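Local structure of Fe-regulated protein B (Neisseria meningitidis, 4AIP) at residues 171-176 with 252-257; 264-269 with 313-318. The protein transports iron across the outer membrane as a TonB-dependent beta-barrel closed from within by a plug, possibly taking up siderophores. All blocks are in the same frame, centred on the assembly; numbering follows the deposited sequence.

Contact 1: residues 171-176 with 252-257; sequences TVDAQD and LAKIGT. With N8E (3,6,9,12,15-pentaoxatricosan-1-ol), chain F.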
loop_
_atom_site.group_PDB
_atom_site.type_symbol
_atom_site.label_atom_id
_atom_site.label_comp_id
_atom_site.label_asym_id
_atom_site.label_seq_id
_atom_site.Cartn_x
_atom_site.Cartn_y
_atom_site.Cartn_z
ATOM N N THR B 171 -6.143 15.329 19.442
ATOM C CA THR B 171 -5.305 15.245 18.260
ATOM C C THR B 171 -4.618 16.599 17.988
ATOM O O THR B 171 -5.040 17.674 18.441
ATOM C CB THR B 171 -6.100 14.810 17.046
ATOM O OG1 THR B 171 -7.218 15.710 16.921
ATOM C CG2 THR B 171 -6.595 13.393 17.250
ATOM N N VAL B 172 -3.532 16.532 17.241
ATOM C CA VAL B 172 -2.742 17.687 16.969
ATOM C C VAL B 172 -3.409 18.628 15.959
ATOM O O VAL B 172 -4.215 18.199 15.103
ATOM C CB VAL B 172 -1.326 17.251 16.497
ATOM C CG1 VAL B 172 -1.429 16.242 15.322
ATOM C CG2 VAL B 172 -0.534 18.491 16.083
ATOM N N ASP B 173 -3.061 19.909 16.088
ATOM C CA ASP B 173 -3.599 20.936 15.272
ATOM C C ASP B 173 -2.520 21.713 14.529
ATOM O O ASP B 173 -1.338 21.757 14.921
ATOM C CB ASP B 173 -4.354 21.912 16.172
ATOM C CG ASP B 173 -5.798 21.968 15.873
ATOM O OD1 ASP B 173 -6.164 22.214 14.680
ATOM O OD2 ASP B 173 -6.559 21.773 16.863
ATOM N N ALA B 174 -2.969 22.394 13.494
ATOM C CA ALA B 174 -2.175 23.351 12.772
ATOM C C ALA B 174 -1.362 24.313 13.651
ATOM O O ALA B 174 -0.128 24.399 13.468
ATOM C CB ALA B 174 -3.094 24.125 11.784
ATOM N N GLN B 175 -2.008 25.006 14.599
ATOM C CA GLN B 175 -1.277 25.963 15.441
ATOM C C GLN B 175 -0.186 25.341 16.327
ATOM O O GLN B 175 0.874 25.971 16.562
ATOM C CB GLN B 175 -2.202 26.853 16.259
ATOM C CG GLN B 175 -2.990 27.856 15.407
ATOM C CD GLN B 175 -2.248 29.167 15.078
ATOM O OE1 GLN B 175 -1.171 29.171 14.467
ATOM N NE2 GLN B 175 -2.860 30.294 15.459
ATOM N N ASP B 176 -0.423 24.116 16.793
ATOM C CA ASP B 176 0.641 23.375 17.458
ATOM C C ASP B 176 1.849 23.121 16.561
ATOM O O ASP B 176 2.966 23.195 17.011
ATOM C CB ASP B 176 0.115 22.065 18.032
ATOM C CG ASP B 176 -1.281 22.217 18.609
ATOM O OD1 ASP B 176 -1.527 23.271 19.260
ATOM O OD2 ASP B 176 -2.144 21.285 18.365
ATOM N N LEU B 252 -3.943 11.721 10.043
ATOM C CA LEU B 252 -4.847 12.711 10.501
ATOM C C LEU B 252 -5.047 13.715 9.384
ATOM O O LEU B 252 -4.060 14.187 8.738
ATOM C CB LEU B 252 -4.253 13.373 11.734
ATOM C CG LEU B 252 -5.142 14.390 12.446
ATOM C CD1 LEU B 252 -6.413 13.738 12.999
ATOM C CD2 LEU B 252 -4.329 15.071 13.502
ATOM N N ALA B 253 -6.328 14.070 9.176
ATOM C CA ALA B 253 -6.674 15.144 8.214
ATOM C C ALA B 253 -7.531 16.137 8.900
ATOM O O ALA B 253 -8.663 15.837 9.314
ATOM C CB ALA B 253 -7.387 14.584 6.992
ATOM N N LYS B 254 -7.054 17.359 9.007
ATOM C CA LYS B 254 -7.891 18.362 9.616
ATOM C C LYS B 254 -8.057 19.621 8.837
ATOM O O LYS B 254 -7.105 20.172 8.346
ATOM C CB LYS B 254 -7.284 18.825 10.878
ATOM C CG LYS B 254 -7.440 17.916 11.982
ATOM C CD LYS B 254 -7.466 18.790 13.264
ATOM C CE LYS B 254 -7.316 17.768 14.279
ATOM N NZ LYS B 254 -7.276 17.878 15.634
ATOM N N ILE B 255 -9.258 20.179 8.851
ATOM C CA ILE B 255 -9.407 21.522 8.328
ATOM C C ILE B 255 -10.210 22.284 9.343
ATOM O O ILE B 255 -11.082 21.711 10.034
ATOM C CB ILE B 255 -10.067 21.524 6.885
ATOM C CG1 ILE B 255 -10.022 22.918 6.298
ATOM C CG2 ILE B 255 -11.487 20.905 6.898
ATOM C CD1 ILE B 255 -10.979 23.160 5.163
ATOM N N GLY B 256 -9.914 23.561 9.482
ATOM C CA GLY B 256 -10.555 24.361 10.482
ATOM C C GLY B 256 -10.691 25.787 10.036
ATOM O O GLY B 256 -9.913 26.272 9.200
ATOM N N THR B 257 -11.685 26.462 10.585
ATOM C CA THR B 257 -11.818 27.890 10.417
ATOM C C THR B 257 -12.059 28.588 11.757
ATOM O O THR B 257 -12.833 28.133 12.590
ATOM C CB THR B 257 -12.880 28.326 9.335
ATOM O OG1 THR B 257 -12.981 29.740 9.353
ATOM C CG2 THR B 257 -14.279 27.729 9.559
HETATM C C01 N8E F . -8.054 6.924 4.558
HETATM C C02 N8E F . -8.384 7.702 5.818
HETATM C C03 N8E F . -7.195 8.538 6.269
HETATM C C04 N8E F . -7.088 9.888 5.568
HETATM C C05 N8E F . -7.768 11.013 6.318
HETATM C C06 N8E F . -8.325 12.064 5.359
HETATM C C07 N8E F . -9.701 11.751 4.878
HETATM C C08 N8E F . -10.531 12.978 4.497
HETATM O O09 N8E F . -10.876 13.739 5.646
HETATM C C10 N8E F . -11.600 14.926 5.438
HETATM C C11 N8E F . -11.413 15.891 6.605
HETATM O O12 N8E F . -10.944 17.125 6.102
HETATM C C13 N8E F . -9.564 17.459 6.164
HETATM C C14 N8E F . -9.426 18.700 5.291
HETATM O O15 N8E F . -8.234 18.632 4.501
HETATM C C16 N8E F . -8.400 19.037 3.141
HETATM C C17 N8E F . -8.240 20.540 3.035
HETATM O O18 N8E F . -6.842 20.811 2.896
HETATM C C19 N8E F . -6.384 21.932 3.677
HETATM C C20 N8E F . -6.652 23.332 3.098
HETATM O O21 N8E F . -7.031 24.244 4.142
HETATM C C22 N8E F . -5.968 25.099 4.545
HETATM C C23 N8E F . -6.545 26.496 4.471
HETATM O O24 N8E F . -5.501 27.473 4.647
#
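K254 reaches from its strand to T171 and V172 with an almost straight side chain, and its ammonium ends between the T171 hydroxyl and the V172 carbonyl. CG lies beside the backbone N (chi1 -77°) and the chain is extended beyond it, which carries the charge well clear of its own strand. NZ donates to V172 O over 3.1 Å and to T171 OG1 over a modelled 2.5 Å, a length that is doubtful. The bond to V172 comes from above the carbonyl plane, 57° out of it, so it does not follow a lone pair. D122 also hydrogen-bonds T171 OG1, so that hydroxyl joins the lysine to a plug carboxylate. D173 stands across the lysine chain at about a right angle; its OD2 stays 4.1 Å from K254 NZ, near enough for electrostatic attraction but too far for a salt bridge.

This is plug against barrel wall, the arrangement that defines TonB-dependent transporters. T171 ends a strand of the plug sheet, while 252-257 belongs to a wall strand whose alternation sends L252 and K254 inward and A253 and I255 outward. A buried lysine suits the inner position because a plug hydroxyl and a plug carbonyl accept from its ammonium and D173 adds a nearby negative charge. Beside it, L252 offers one methyl, CD2, to the V172 side chain, meeting CG1 at 3.6 Å as the two side chains cross obliquely. The same methyl lies 3.5 Å from V172 O, so the apolar patch adjoins the polar grip directly.

Past V172 the chain turns into helix 174-178, and D176 OD2 takes the N-H of D173 at 2.8 Å, bracing this turn. On the outer surface, small A253 and branched I255 lie along the bound detergent N8E, and I255 also packs on V738 of the second subunit.

Contact 2: residues 264-269 with 313-318; sequences HRIVLS and LAYTGK
H264 and Y315 lie side by side on one face of this antiparallel strand pair, pointing the same way, with I266, L268 and L313 beside them. The tyrosine hydroxyl OH comes to 3.0 Å from CD2 of H264, and that imidazole carbon sits at the edge of the tyrosine ring, near its plane. Y315 extends along its own strand, its CG lying opposite the backbone N (chi1 166°), and so passes over G317, whose N stands 3.5 Å above the ring plane of Y315, offset toward the rim; glycine suits this place because no side chain meets the hydroxyl. I266 touches both neighbours, CG1 against Y315 CD1 at 3.8 Å and CG2 against L313 CD1 at 3.6 Å. L313 is the exposed margin of this tight face.

The opposite face is looser. V267 and A314 sit abreast without side-chain contact, and R265 CB comes only to 4.4 Å from T316 OG1. The extended arginine leads away from the pair to a salt bridge with D213 and a hydrogen bond to T258. K318 is exposed at the strand end.

Between the two faces, the axes of the short strand segments lie 168° apart, antiparallel, as adjacent barrel staves. R265 pairs with T316, and V267 with A314, each through two hydrogen bonds; V267 N reaches A314 O at 2.8 Å.

L268 packs on L736 of the second subunit, which marks its face as the outer one. Aliphatic groups there, with Y315 and H264 near the strand ends, are consistent with an outer surface shared between lipid and the second subunit, whereas the arginine's polar ties belong to the barrel interior.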
loop_
_atom_site.group_PDB
_atom_site.type_symbol
_atom_site.label_atom_id
_atom_site.label_comp_id
_atom_site.label_asym_id
_atom_site.label_seq_id
_atom_site.Cartn_x
_atom_site.Cartn_y
_atom_site.Cartn_z
ATOM N N HIS B 264 -14.943 32.271 17.596
ATOM C CA HIS B 264 -15.602 31.128 16.991
ATOM C C HIS B 264 -14.640 30.211 16.217
ATOM O O HIS B 264 -13.739 30.692 15.507
ATOM C CB HIS B 264 -16.673 31.633 16.031
ATOM C CG HIS B 264 -17.817 32.306 16.716
ATOM N ND1 HIS B 264 -17.733 33.586 17.245
ATOM C CD2 HIS B 264 -19.080 31.871 16.971
ATOM C CE1 HIS B 264 -18.893 33.903 17.798
ATOM N NE2 HIS B 264 -19.728 32.886 17.640
ATOM N N ARG B 265 -14.844 28.898 16.327
ATOM C CA ARG B 265 -14.047 27.947 15.574
ATOM C C ARG B 265 -14.787 26.656 15.180
ATOM O O ARG B 265 -15.396 26.014 16.050
ATOM C CB ARG B 265 -12.794 27.600 16.350
ATOM C CG ARG B 265 -11.834 26.639 15.546
ATOM C CD ARG B 265 -10.525 26.387 16.280
ATOM N NE ARG B 265 -9.615 25.494 15.549
ATOM C CZ ARG B 265 -8.896 25.816 14.460
ATOM N NH1 ARG B 265 -9.005 27.003 13.852
ATOM N NH2 ARG B 265 -8.105 24.901 13.928
ATOM N N ILE B 266 -14.700 26.262 13.892
ATOM C CA ILE B 266 -15.228 24.966 13.446
ATOM C C ILE B 266 -14.043 24.186 12.934
ATOM O O ILE B 266 -13.257 24.717 12.190
ATOM C CB ILE B 266 -16.299 25.079 12.355
ATOM C CG1 ILE B 266 -17.560 25.671 12.933
ATOM C CG2 ILE B 266 -16.707 23.731 11.830
ATOM C CD1 ILE B 266 -18.114 26.864 12.148
ATOM N N VAL B 267 -13.942 22.916 13.313
ATOM C CA VAL B 267 -12.879 22.061 12.877
ATOM C C VAL B 267 -13.437 20.757 12.340
ATOM O O VAL B 267 -14.298 20.124 12.960
ATOM C CB VAL B 267 -11.910 21.771 14.049
ATOM C CG1 VAL B 267 -10.800 20.860 13.585
ATOM C CG2 VAL B 267 -11.299 23.055 14.514
ATOM N N LEU B 268 -12.971 20.342 11.183
ATOM C CA LEU B 268 -13.396 19.043 10.687
ATOM C C LEU B 268 -12.167 18.159 10.545
ATOM O O LEU B 268 -11.136 18.595 9.933
ATOM C CB LEU B 268 -14.042 19.210 9.328
ATOM C CG LEU B 268 -15.393 18.594 9.072
ATOM C CD1 LEU B 268 -15.547 18.608 7.550
ATOM C CD2 LEU B 268 -15.588 17.191 9.564
ATOM N N SER B 269 -12.331 16.914 10.991
ATOM C CA SER B 269 -11.215 16.087 11.334
ATOM C C SER B 269 -11.480 14.649 10.871
ATOM O O SER B 269 -12.606 14.167 11.076
ATOM C CB SER B 269 -11.135 16.177 12.844
ATOM O OG SER B 269 -10.308 15.199 13.406
ATOM N N LEU B 313 -16.718 16.466 13.840
ATOM C CA LEU B 313 -16.980 17.877 13.629
ATOM C C LEU B 313 -17.034 18.548 14.986
ATOM O O LEU B 313 -17.765 18.077 15.881
ATOM C CB LEU B 313 -18.305 18.087 12.951
ATOM C CG LEU B 313 -18.687 19.562 12.673
ATOM C CD1 LEU B 313 -17.760 20.259 11.688
ATOM C CD2 LEU B 313 -20.117 19.583 12.075
ATOM N N ALA B 314 -16.320 19.649 15.145
ATOM C CA ALA B 314 -16.220 20.260 16.422
ATOM C C ALA B 314 -16.396 21.696 16.273
ATOM O O ALA B 314 -15.813 22.322 15.351
ATOM C CB ALA B 314 -14.758 20.013 17.072
ATOM N N TYR B 315 -17.098 22.275 17.232
ATOM C CA TYR B 315 -17.310 23.702 17.235
ATOM C C TYR B 315 -17.003 24.247 18.620
ATOM O O TYR B 315 -17.375 23.636 19.614
ATOM C CB TYR B 315 -18.761 24.010 16.881
ATOM C CG TYR B 315 -19.154 25.428 17.193
ATOM C CD1 TYR B 315 -18.616 26.476 16.480
ATOM C CD2 TYR B 315 -20.059 25.718 18.210
ATOM C CE1 TYR B 315 -18.957 27.780 16.748
ATOM C CE2 TYR B 315 -20.442 27.026 18.462
ATOM C CZ TYR B 315 -19.880 28.044 17.732
ATOM O OH TYR B 315 -20.211 29.346 18.026
ATOM N N THR B 316 -16.325 25.388 18.700
ATOM C CA THR B 316 -16.294 26.129 19.943
ATOM C C THR B 316 -16.557 27.633 19.728
ATOM O O THR B 316 -15.887 28.294 18.923
ATOM C CB THR B 316 -15.007 25.903 20.778
ATOM O OG1 THR B 316 -14.094 26.954 20.497
ATOM C CG2 THR B 316 -14.312 24.550 20.495
ATOM N N GLY B 317 -17.548 28.153 20.453
ATOM C CA GLY B 317 -17.822 29.590 20.488
ATOM C C GLY B 317 -17.653 30.150 21.891
ATOM O O GLY B 317 -17.938 29.491 22.869
ATOM N N LYS B 318 -17.186 31.381 21.960
ATOM C CA LYS B 318 -16.908 32.079 23.203
ATOM C C LYS B 318 -17.576 33.444 23.142
ATOM O O LYS B 318 -17.574 34.044 22.066
ATOM C CB LYS B 318 -15.412 32.343 23.276
ATOM C CG LYS B 318 -14.657 31.456 24.202
ATOM C CD LYS B 318 -13.204 31.757 24.117
ATOM C CE LYS B 318 -12.600 31.072 22.907
ATOM N NZ LYS B 318 -11.145 31.071 23.101
#

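How the contacts relate
Contact 1 draws on barrel strand 246-259 and contact 2 on its neighbour 264-276, the two joined in the wall by backbone bonds such as T257 N to I266 O. Contact 1 is buried and radial: it ties the wall to the plug, with both cross-contact hydrogen bonds from one lysine. Contact 2 lies at the surface and within the wall, where regular backbone pairing does most of the work and side chains sort by face. The two meet on the inner side, where K254 touches V267 and R265 forms a weak long ion pair with D173. On the outer side, I255 and L268 touch, and both pack against the second subunit; the charged ties lie inside, while the outer side is largely aliphatic and aromatic.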